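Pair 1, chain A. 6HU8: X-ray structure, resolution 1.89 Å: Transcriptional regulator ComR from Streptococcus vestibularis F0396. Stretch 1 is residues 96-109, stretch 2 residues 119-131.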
# COMPACT_ATOMS: atom_id res chain seq x y z
N ARG A 96 9.65 -16.26 7.21
CA ARG A 96 8.33 -15.63 7.24
C ARG A 96 8.01 -15.02 5.88
O ARG A 96 6.88 -15.12 5.39
CB ARG A 96 8.26 -14.56 8.34
CG ARG A 96 8.36 -15.10 9.76
CD ARG A 96 8.23 -13.98 10.79
NE ARG A 96 6.85 -13.55 10.96
CZ ARG A 96 6.12 -13.77 12.06
NH1 ARG A 96 6.64 -14.42 13.09
NH2 ARG A 96 4.86 -13.33 12.12
N VAL A 97 9.01 -14.39 5.27
CA VAL A 97 8.86 -13.82 3.95
C VAL A 97 8.40 -14.88 2.96
O VAL A 97 7.49 -14.65 2.17
CB VAL A 97 10.17 -13.18 3.46
CG1 VAL A 97 10.09 -12.83 1.98
CG2 VAL A 97 10.49 -11.95 4.29
N LYS A 98 9.00 -16.07 3.03
CA LYS A 98 8.57 -17.17 2.18
C LYS A 98 7.13 -17.58 2.48
O LYS A 98 6.36 -17.87 1.56
CB LYS A 98 9.50 -18.38 2.36
CG LYS A 98 9.01 -19.62 1.63
CD LYS A 98 9.08 -20.84 2.53
CE LYS A 98 8.46 -22.07 1.88
NZ LYS A 98 7.04 -22.27 2.29
N GLN A 99 6.78 -17.62 3.76
CA GLN A 99 5.43 -17.97 4.17
C GLN A 99 4.42 -17.02 3.55
O GLN A 99 3.39 -17.45 3.05
CB GLN A 99 5.29 -17.94 5.69
CG GLN A 99 5.59 -19.26 6.37
CD GLN A 99 5.90 -19.09 7.85
OE1 GLN A 99 5.07 -19.40 8.70
NE2 GLN A 99 7.10 -18.59 8.15
N LYS A 100 4.73 -15.73 3.60
CA LYS A 100 3.85 -14.69 3.09
C LYS A 100 3.73 -14.76 1.57
O LYS A 100 2.64 -14.60 1.03
CB LYS A 100 4.36 -13.30 3.51
CG LYS A 100 3.30 -12.21 3.41
CD LYS A 100 3.60 -11.04 4.35
CE LYS A 100 2.60 -9.90 4.16
NZ LYS A 100 2.82 -8.79 5.13
N LEU A 101 4.84 -15.00 0.88
CA LEU A 101 4.80 -15.15 -0.57
C LEU A 101 3.96 -16.37 -0.96
O LEU A 101 3.24 -16.34 -1.96
CB LEU A 101 6.21 -15.25 -1.16
CG LEU A 101 7.09 -14.02 -0.96
CD1 LEU A 101 8.54 -14.38 -1.23
CD2 LEU A 101 6.66 -12.89 -1.86
N ASP A 102 4.03 -17.43 -0.16
CA ASP A 102 3.21 -18.61 -0.43
C ASP A 102 1.73 -18.30 -0.24
O ASP A 102 0.88 -18.83 -0.96
CB ASP A 102 3.62 -19.78 0.46
CG ASP A 102 4.90 -20.44 -0.02
OD1 ASP A 102 5.28 -20.23 -1.20
OD2 ASP A 102 5.53 -21.17 0.78
N LEU A 103 1.41 -17.42 0.72
CA LEU A 103 0.01 -17.07 0.95
C LEU A 103 -0.53 -16.29 -0.24
O LEU A 103 -1.64 -16.53 -0.70
CB LEU A 103 -0.14 -16.25 2.23
CG LEU A 103 0.19 -17.06 3.49
CD1 LEU A 103 0.17 -16.16 4.72
CD2 LEU A 103 -0.76 -18.24 3.65
N ILE A 104 0.28 -15.35 -0.74
CA ILE A 104 -0.07 -14.55 -1.90
C ILE A 104 -0.32 -15.43 -3.09
O ILE A 104 -1.32 -15.28 -3.78
CB ILE A 104 1.05 -13.54 -2.24
CG1 ILE A 104 1.22 -12.54 -1.10
CG2 ILE A 104 0.77 -12.82 -3.58
CD1 ILE A 104 2.56 -11.86 -1.09
N GLU A 105 0.60 -16.36 -3.34
CA GLU A 105 0.47 -17.29 -4.45
C GLU A 105 -0.82 -18.09 -4.36
O GLU A 105 -1.52 -18.30 -5.36
CB GLU A 105 1.67 -18.23 -4.48
CG GLU A 105 1.56 -19.34 -5.50
CD GLU A 105 2.85 -20.14 -5.62
OE1 GLU A 105 3.92 -19.50 -5.72
OE2 GLU A 105 2.79 -21.38 -5.60
N ASP A 106 -1.13 -18.50 -3.13
CA ASP A 106 -2.30 -19.30 -2.85
C ASP A 106 -3.59 -18.52 -3.18
O ASP A 106 -4.45 -19.01 -3.91
CB ASP A 106 -2.27 -19.72 -1.37
CG ASP A 106 -3.23 -20.85 -1.06
OD1 ASP A 106 -3.85 -21.38 -2.01
OD2 ASP A 106 -3.35 -21.20 0.13
N VAL A 107 -3.69 -17.31 -2.63
CA VAL A 107 -4.84 -16.45 -2.87
C VAL A 107 -5.01 -16.16 -4.35
O VAL A 107 -6.12 -16.22 -4.87
CB VAL A 107 -4.72 -15.11 -2.12
CG1 VAL A 107 -5.90 -14.21 -2.46
CG2 VAL A 107 -4.64 -15.34 -0.61
N TYR A 108 -3.91 -15.84 -5.03
CA TYR A 108 -3.98 -15.56 -6.46
C TYR A 108 -4.52 -16.78 -7.21
O TYR A 108 -5.44 -16.67 -7.99
CB TYR A 108 -2.61 -15.15 -7.01
CG TYR A 108 -2.60 -14.96 -8.53
CD1 TYR A 108 -2.90 -13.72 -9.10
CD2 TYR A 108 -2.29 -16.01 -9.37
CE1 TYR A 108 -2.88 -13.55 -10.47
CE2 TYR A 108 -2.28 -15.85 -10.73
CZ TYR A 108 -2.57 -14.63 -11.28
OH TYR A 108 -2.56 -14.50 -12.65
N ASN A 109 -3.96 -17.95 -6.93
CA ASN A 109 -4.40 -19.17 -7.60
C ASN A 109 -5.88 -19.48 -7.39
O ASN A 109 -6.55 -19.99 -8.29
CB ASN A 109 -3.55 -20.35 -7.12
CG ASN A 109 -2.15 -20.32 -7.70
OD1 ASN A 109 -1.93 -19.81 -8.80
ND2 ASN A 109 -1.20 -20.87 -6.96
N GLU A 119 -7.56 -5.25 -6.92
CA GLU A 119 -7.22 -6.34 -6.02
C GLU A 119 -6.00 -7.08 -6.54
O GLU A 119 -5.09 -7.42 -5.77
CB GLU A 119 -8.41 -7.29 -5.86
CG GLU A 119 -9.59 -6.68 -5.09
CD GLU A 119 -9.23 -6.29 -3.65
OE1 GLU A 119 -8.46 -7.03 -2.98
OE2 GLU A 119 -9.73 -5.24 -3.17
N LEU A 120 -5.99 -7.32 -7.85
CA LEU A 120 -4.89 -8.03 -8.48
C LEU A 120 -3.60 -7.26 -8.32
O LEU A 120 -2.55 -7.86 -8.10
CB LEU A 120 -5.17 -8.25 -9.97
CG LEU A 120 -6.20 -9.36 -10.25
CD1 LEU A 120 -6.62 -9.37 -11.73
CD2 LEU A 120 -5.61 -10.70 -9.85
N LEU A 121 -3.66 -5.93 -8.46
CA LEU A 121 -2.47 -5.09 -8.25
C LEU A 121 -1.97 -5.18 -6.81
O LEU A 121 -0.76 -5.21 -6.56
CB LEU A 121 -2.75 -3.62 -8.59
CG LEU A 121 -1.54 -2.70 -8.27
CD1 LEU A 121 -0.41 -2.96 -9.26
CD2 LEU A 121 -1.94 -1.23 -8.28
N THR A 122 -2.90 -5.23 -5.86
CA THR A 122 -2.52 -5.38 -4.46
C THR A 122 -1.65 -6.62 -4.27
O THR A 122 -0.65 -6.58 -3.54
CB THR A 122 -3.76 -5.46 -3.54
OG1 THR A 122 -4.24 -4.13 -3.29
CG2 THR A 122 -3.40 -6.09 -2.21
N LEU A 123 -2.01 -7.70 -4.95
CA LEU A 123 -1.24 -8.94 -4.83
C LEU A 123 0.14 -8.77 -5.47
O LEU A 123 1.15 -9.18 -4.89
CB LEU A 123 -1.99 -10.10 -5.47
CG LEU A 123 -3.31 -10.45 -4.77
CD1 LEU A 123 -4.03 -11.63 -5.44
CD2 LEU A 123 -3.08 -10.73 -3.29
N ASP A 124 0.19 -8.15 -6.65
CA ASP A 124 1.45 -7.88 -7.32
C ASP A 124 2.38 -7.01 -6.47
O ASP A 124 3.58 -7.26 -6.41
CB ASP A 124 1.20 -7.21 -8.67
CG ASP A 124 0.78 -8.19 -9.75
OD1 ASP A 124 1.18 -9.37 -9.70
OD2 ASP A 124 0.05 -7.76 -10.67
N ILE A 125 1.83 -5.97 -5.83
CA ILE A 125 2.62 -5.05 -5.02
C ILE A 125 3.27 -5.75 -3.83
O ILE A 125 4.47 -5.63 -3.61
CB ILE A 125 1.78 -3.87 -4.48
CG1 ILE A 125 1.42 -2.90 -5.59
CG2 ILE A 125 2.52 -3.13 -3.35
CD1 ILE A 125 0.46 -1.80 -5.14
N LEU A 126 2.47 -6.46 -3.04
CA LEU A 126 2.99 -7.23 -1.93
C LEU A 126 4.09 -8.18 -2.38
O LEU A 126 5.13 -8.30 -1.73
CB LEU A 126 1.86 -8.03 -1.26
CG LEU A 126 0.82 -7.20 -0.52
CD1 LEU A 126 -0.38 -8.06 -0.16
CD2 LEU A 126 1.45 -6.61 0.74
N GLU A 127 3.85 -8.84 -3.51
CA GLU A 127 4.80 -9.82 -4.02
C GLU A 127 6.09 -9.16 -4.48
O GLU A 127 7.18 -9.64 -4.16
CB GLU A 127 4.18 -10.62 -5.16
CG GLU A 127 5.00 -11.82 -5.58
CD GLU A 127 4.51 -12.44 -6.89
OE1 GLU A 127 4.27 -13.66 -6.91
OE2 GLU A 127 4.37 -11.70 -7.89
N ASN A 128 5.98 -8.06 -5.23
CA ASN A 128 7.15 -7.35 -5.74
C ASN A 128 8.03 -6.81 -4.60
O ASN A 128 9.22 -7.09 -4.56
CB ASN A 128 6.72 -6.21 -6.68
CG ASN A 128 6.34 -6.72 -8.08
OD1 ASN A 128 6.37 -7.91 -8.35
ND2 ASN A 128 5.96 -5.79 -8.97
N ILE A 129 7.44 -6.07 -3.66
CA ILE A 129 8.18 -5.55 -2.52
C ILE A 129 8.80 -6.68 -1.69
O ILE A 129 10.01 -6.67 -1.44
CB ILE A 129 7.29 -4.67 -1.60
CG1 ILE A 129 6.81 -3.42 -2.34
CG2 ILE A 129 8.06 -4.26 -0.33
CD1 ILE A 129 5.83 -2.58 -1.57
N LEU A 130 7.99 -7.66 -1.28
CA LEU A 130 8.48 -8.77 -0.46
C LEU A 130 9.62 -9.55 -1.11
O LEU A 130 10.45 -10.14 -0.41
CB LEU A 130 7.35 -9.75 -0.15
CG LEU A 130 6.39 -9.42 0.99
CD1 LEU A 130 5.13 -10.25 0.85
CD2 LEU A 130 7.05 -9.66 2.35
N SER A 131 9.67 -9.56 -2.44
CA SER A 131 10.68 -10.32 -3.15
C SER A 131 11.80 -9.44 -3.71
O SER A 131 12.76 -9.94 -4.29
CB SER A 131 10.04 -11.11 -4.29
OG SER A 131 9.68 -10.23 -5.35

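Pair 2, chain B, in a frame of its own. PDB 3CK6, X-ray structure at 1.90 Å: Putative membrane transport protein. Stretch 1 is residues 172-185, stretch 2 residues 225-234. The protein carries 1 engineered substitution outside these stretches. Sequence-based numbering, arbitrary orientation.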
# COMPACT_ATOMS: atom_id res chain seq x y z
N ASN B 172 9.76 15.75 26.86
CA ASN B 172 9.17 16.70 25.91
C ASN B 172 8.66 16.02 24.64
O ASN B 172 8.55 16.65 23.59
CB ASN B 172 10.18 17.80 25.56
CG ASN B 172 10.74 18.49 26.78
OD1 ASN B 172 10.00 19.04 27.60
ND2 ASN B 172 12.06 18.45 26.91
N HIS B 173 8.35 14.73 24.76
CA HIS B 173 8.00 13.89 23.62
C HIS B 173 6.60 14.16 23.08
O HIS B 173 6.32 13.89 21.91
CB HIS B 173 8.15 12.41 23.97
CG HIS B 173 7.47 12.02 25.24
ND1 HIS B 173 6.19 11.51 25.27
CD2 HIS B 173 7.88 12.06 26.53
CE1 HIS B 173 5.85 11.25 26.52
NE2 HIS B 173 6.86 11.57 27.30
N ILE B 174 5.71 14.67 23.93
CA ILE B 174 4.38 15.03 23.49
C ILE B 174 4.51 16.24 22.55
O ILE B 174 3.91 16.25 21.48
CB ILE B 174 3.40 15.34 24.65
CG1 ILE B 174 3.09 14.09 25.50
CG2 ILE B 174 2.12 16.00 24.12
CD1 ILE B 174 2.35 12.93 24.78
N ALA B 175 5.32 17.22 22.96
CA ALA B 175 5.57 18.42 22.15
C ALA B 175 6.22 18.06 20.82
O ALA B 175 5.84 18.59 19.78
CB ALA B 175 6.44 19.40 22.91
N ALA B 176 7.20 17.15 20.87
CA ALA B 176 7.93 16.73 19.67
C ALA B 176 7.03 16.04 18.65
O ALA B 176 7.09 16.33 17.46
CB ALA B 176 9.10 15.85 20.04
N GLN B 177 6.19 15.13 19.13
CA GLN B 177 5.29 14.40 18.26
C GLN B 177 4.24 15.31 17.60
O GLN B 177 3.91 15.11 16.43
CB GLN B 177 4.59 13.27 19.00
CG GLN B 177 4.49 12.00 18.12
CD GLN B 177 3.10 11.40 18.10
OE1 GLN B 177 2.60 10.99 17.03
NE2 GLN B 177 2.45 11.35 19.27
N LYS B 178 3.71 16.27 18.37
CA LYS B 178 2.81 17.27 17.81
C LYS B 178 3.50 18.03 16.68
O LYS B 178 2.89 18.28 15.63
CB LYS B 178 2.33 18.26 18.90
CG LYS B 178 1.57 19.49 18.35
CD LYS B 178 0.26 19.14 17.59
CE LYS B 178 -0.94 19.00 18.53
NZ LYS B 178 -1.42 20.31 19.09
N ALA B 179 4.75 18.41 16.90
CA ALA B 179 5.52 19.11 15.89
C ALA B 179 5.70 18.25 14.64
O ALA B 179 5.49 18.72 13.53
CB ALA B 179 6.86 19.54 16.46
N LEU B 180 6.05 16.98 14.85
CA LEU B 180 6.29 16.03 13.76
C LEU B 180 5.04 15.74 12.94
O LEU B 180 5.10 15.81 11.73
CB LEU B 180 6.92 14.72 14.26
CG LEU B 180 8.37 14.78 14.77
CD1 LEU B 180 8.66 13.60 15.70
CD2 LEU B 180 9.34 14.81 13.58
N ILE B 181 3.90 15.44 13.58
CA ILE B 181 2.68 15.20 12.77
C ILE B 181 2.19 16.43 12.01
O ILE B 181 1.70 16.30 10.88
CB ILE B 181 1.52 14.47 13.50
CG1 ILE B 181 0.90 15.37 14.58
CG2 ILE B 181 2.02 13.10 14.05
CD1 ILE B 181 -0.50 14.92 15.11
N SER B 182 2.36 17.61 12.61
CA SER B 182 2.07 18.89 11.95
C SER B 182 2.91 19.07 10.68
O SER B 182 2.37 19.48 9.65
CB SER B 182 2.25 20.08 12.90
OG SER B 182 1.42 19.96 14.05
N ILE B 183 4.21 18.77 10.76
CA ILE B 183 5.14 18.82 9.59
C ILE B 183 4.77 17.77 8.56
O ILE B 183 4.76 18.05 7.33
CB ILE B 183 6.66 18.53 9.99
CG1 ILE B 183 7.21 19.52 11.03
CG2 ILE B 183 7.57 18.53 8.78
CD1 ILE B 183 6.78 20.95 10.88
N LYS B 184 4.52 16.56 9.05
CA LYS B 184 4.29 15.41 8.16
C LYS B 184 3.07 15.65 7.26
O LYS B 184 3.07 15.26 6.09
CB LYS B 184 4.12 14.12 8.95
CG LYS B 184 3.67 12.94 8.09
CD LYS B 184 3.52 11.69 8.96
CE LYS B 184 2.99 10.52 8.14
NZ LYS B 184 3.17 9.24 8.88
N ARG B 185 2.06 16.30 7.84
CA ARG B 185 0.82 16.65 7.14
C ARG B 185 1.08 17.29 5.77
O ARG B 185 0.34 17.02 4.81
CB ARG B 185 -0.01 17.59 8.03
CG ARG B 185 -1.29 18.14 7.38
CD ARG B 185 -1.88 19.24 8.26
NE ARG B 185 -3.15 19.74 7.75
CZ ARG B 185 -3.84 20.72 8.32
NH1 ARG B 185 -3.37 21.31 9.44
NH2 ARG B 185 -5.01 21.12 7.78
N THR B 225 13.12 10.57 7.63
CA THR B 225 13.64 11.03 8.92
C THR B 225 12.51 11.32 9.90
O THR B 225 12.58 10.93 11.08
CB THR B 225 14.54 12.27 8.74
OG1 THR B 225 15.78 11.84 8.19
CG2 THR B 225 14.85 12.89 10.10
N ILE B 226 11.48 12.00 9.42
CA ILE B 226 10.25 12.24 10.20
C ILE B 226 9.66 10.93 10.73
O ILE B 226 9.34 10.84 11.91
CB ILE B 226 9.21 13.05 9.39
CG1 ILE B 226 9.69 14.49 9.22
CG2 ILE B 226 7.81 13.04 10.10
CD1 ILE B 226 8.78 15.33 8.42
N GLU B 227 9.53 9.92 9.87
CA GLU B 227 8.99 8.62 10.29
C GLU B 227 9.86 7.96 11.32
O GLU B 227 9.36 7.33 12.26
CB GLU B 227 8.77 7.66 9.11
CG GLU B 227 7.71 8.12 8.16
CD GLU B 227 6.33 8.19 8.81
OE1 GLU B 227 5.66 9.22 8.61
OE2 GLU B 227 5.94 7.24 9.51
N PHE B 228 11.17 8.13 11.18
CA PHE B 228 12.10 7.61 12.15
C PHE B 228 11.92 8.31 13.50
O PHE B 228 11.86 7.65 14.54
CB PHE B 228 13.54 7.73 11.68
CG PHE B 228 14.55 7.41 12.73
CD1 PHE B 228 14.61 6.13 13.29
CD2 PHE B 228 15.43 8.39 13.18
CE1 PHE B 228 15.55 5.82 14.28
CE2 PHE B 228 16.36 8.11 14.17
CZ PHE B 228 16.42 6.82 14.74
N TYR B 229 11.85 9.65 13.48
CA TYR B 229 11.67 10.39 14.75
C TYR B 229 10.35 10.04 15.42
O TYR B 229 10.29 9.93 16.64
CB TYR B 229 11.76 11.90 14.54
CG TYR B 229 13.15 12.41 14.18
CD1 TYR B 229 14.30 11.66 14.45
CD2 TYR B 229 13.30 13.65 13.58
CE1 TYR B 229 15.57 12.14 14.12
CE2 TYR B 229 14.56 14.14 13.24
CZ TYR B 229 15.69 13.39 13.51
OH TYR B 229 16.92 13.90 13.15
N LEU B 230 9.30 9.86 14.63
CA LEU B 230 8.00 9.43 15.16
C LEU B 230 8.13 8.05 15.79
O LEU B 230 7.49 7.77 16.80
CB LEU B 230 6.94 9.43 14.08
CG LEU B 230 6.30 10.76 13.68
CD1 LEU B 230 5.54 10.51 12.39
CD2 LEU B 230 5.37 11.21 14.80
N GLY B 231 8.98 7.19 15.21
CA GLY B 231 9.26 5.87 15.77
C GLY B 231 10.02 5.94 17.09
O GLY B 231 9.75 5.17 18.00
N GLU B 232 10.97 6.87 17.18
CA GLU B 232 11.66 7.15 18.44
C GLU B 232 10.75 7.72 19.54
O GLU B 232 10.98 7.46 20.72
CB GLU B 232 12.80 8.12 18.21
CG GLU B 232 13.97 7.51 17.50
CD GLU B 232 15.19 8.40 17.60
OE1 GLU B 232 16.07 8.08 18.41
OE2 GLU B 232 15.25 9.42 16.87
N VAL B 233 9.75 8.52 19.18
CA VAL B 233 8.83 9.05 20.20
C VAL B 233 7.95 7.94 20.78
O VAL B 233 7.77 7.86 22.00
CB VAL B 233 7.94 10.21 19.66
CG1 VAL B 233 6.97 10.65 20.74
CG2 VAL B 233 8.80 11.39 19.23
N ALA B 234 7.42 7.09 19.91
CA ALA B 234 6.66 5.90 20.30
C ALA B 234 7.45 4.97 21.24
O ALA B 234 6.89 4.42 22.21
CB ALA B 234 6.16 5.14 19.07

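In both pairs two helices run antiparallel and pack side by side. The axes approach to 10.0 Å in pair 1 and 9.9 Å in pair 2, with angles of 157° and 153° between their N-to-C directions, and 14 central residues superpose with an RMSD of 0.3 Å. The register is also shared: A:Val97, A:Leu101 and A:Ile104 lie nearest A:Leu130, A:Glu127 and A:Leu123, and the matching B:His173, B:Gln177 and B:Leu180 lie nearest B:Val233, B:Leu230 and B:Ile226. The buried areas, 570 and 546 Å², are similar.

Both pairs have a knob at the same central position. A:Ile104 sits among A:Leu123, A:Leu126, A:Glu127 and A:Leu130, its CD1 lying 3.6 Å from CD1 of A:Leu130. B:Leu180 fills the matching hole, formed by B:Ile226, B:Tyr229, B:Leu230 and B:Val233, and its CD1 comes to 3.7 Å from CB of B:Tyr229. A branched aliphatic chain suits this place because it fills a space between four neighbours without leaving a polar group unsatisfied. B:Tyr229 replaces A:Leu126; its CA-to-CB bond points toward the other helix, but its end leads away, so an aromatic residue fits where a leucine stands in pair 1.

Beside the knob the solutions diverge. At A:Leu101 and A:Glu127 the leucine is on the first helix, and its CD2 packs 3.6 Å from CB of A:Leu130. Pair 2 places the leucine on the second helix instead: B:Leu230 forms another knob, among B:Gln177, B:Leu180, B:Ile181 and B:Lys184, with its CD2 3.5 Å from CG of B:Gln177. In both pairs the long polar residue can contribute its methylenes to the apolar contact.

Near the end of the first stretch, A:Tyr108 matches B:Lys184. The tyrosine makes an apolar contact, its CE1 4.0 Å from CD2 of A:Leu120, while CD1 of A:Leu123 lies at the ring edge. The extended lysine lays its CB 4.0 Å from CG2 of B:Ile226 and carries its amine on to B:Glu227, where NZ and OE1, 2.5 Å apart, form a hydrogen-bonded salt bridge. Pair 1 has no hydrogen bond across the stretches; A:Asp124, which matches B:Glu227, is bonded elsewhere in the structure.

At the other end, A:Leu130 covers A:Val97 and reaches A:Lys100; CG of A:Lys100 lies 3.7 Å from CD1 of A:Leu130. B:Ala176 matches A:Lys100, so pair 2 has no long chain there for a leucine to pack on. B:His173 points its CA-to-CB bond toward the other stretch while its end leads away, leaving the compact B:Val233 to pack against its CB and backbone O, with CG1 of B:Val233 3.5 Å from O of B:His173; B:Val233 also faces B:Gln177.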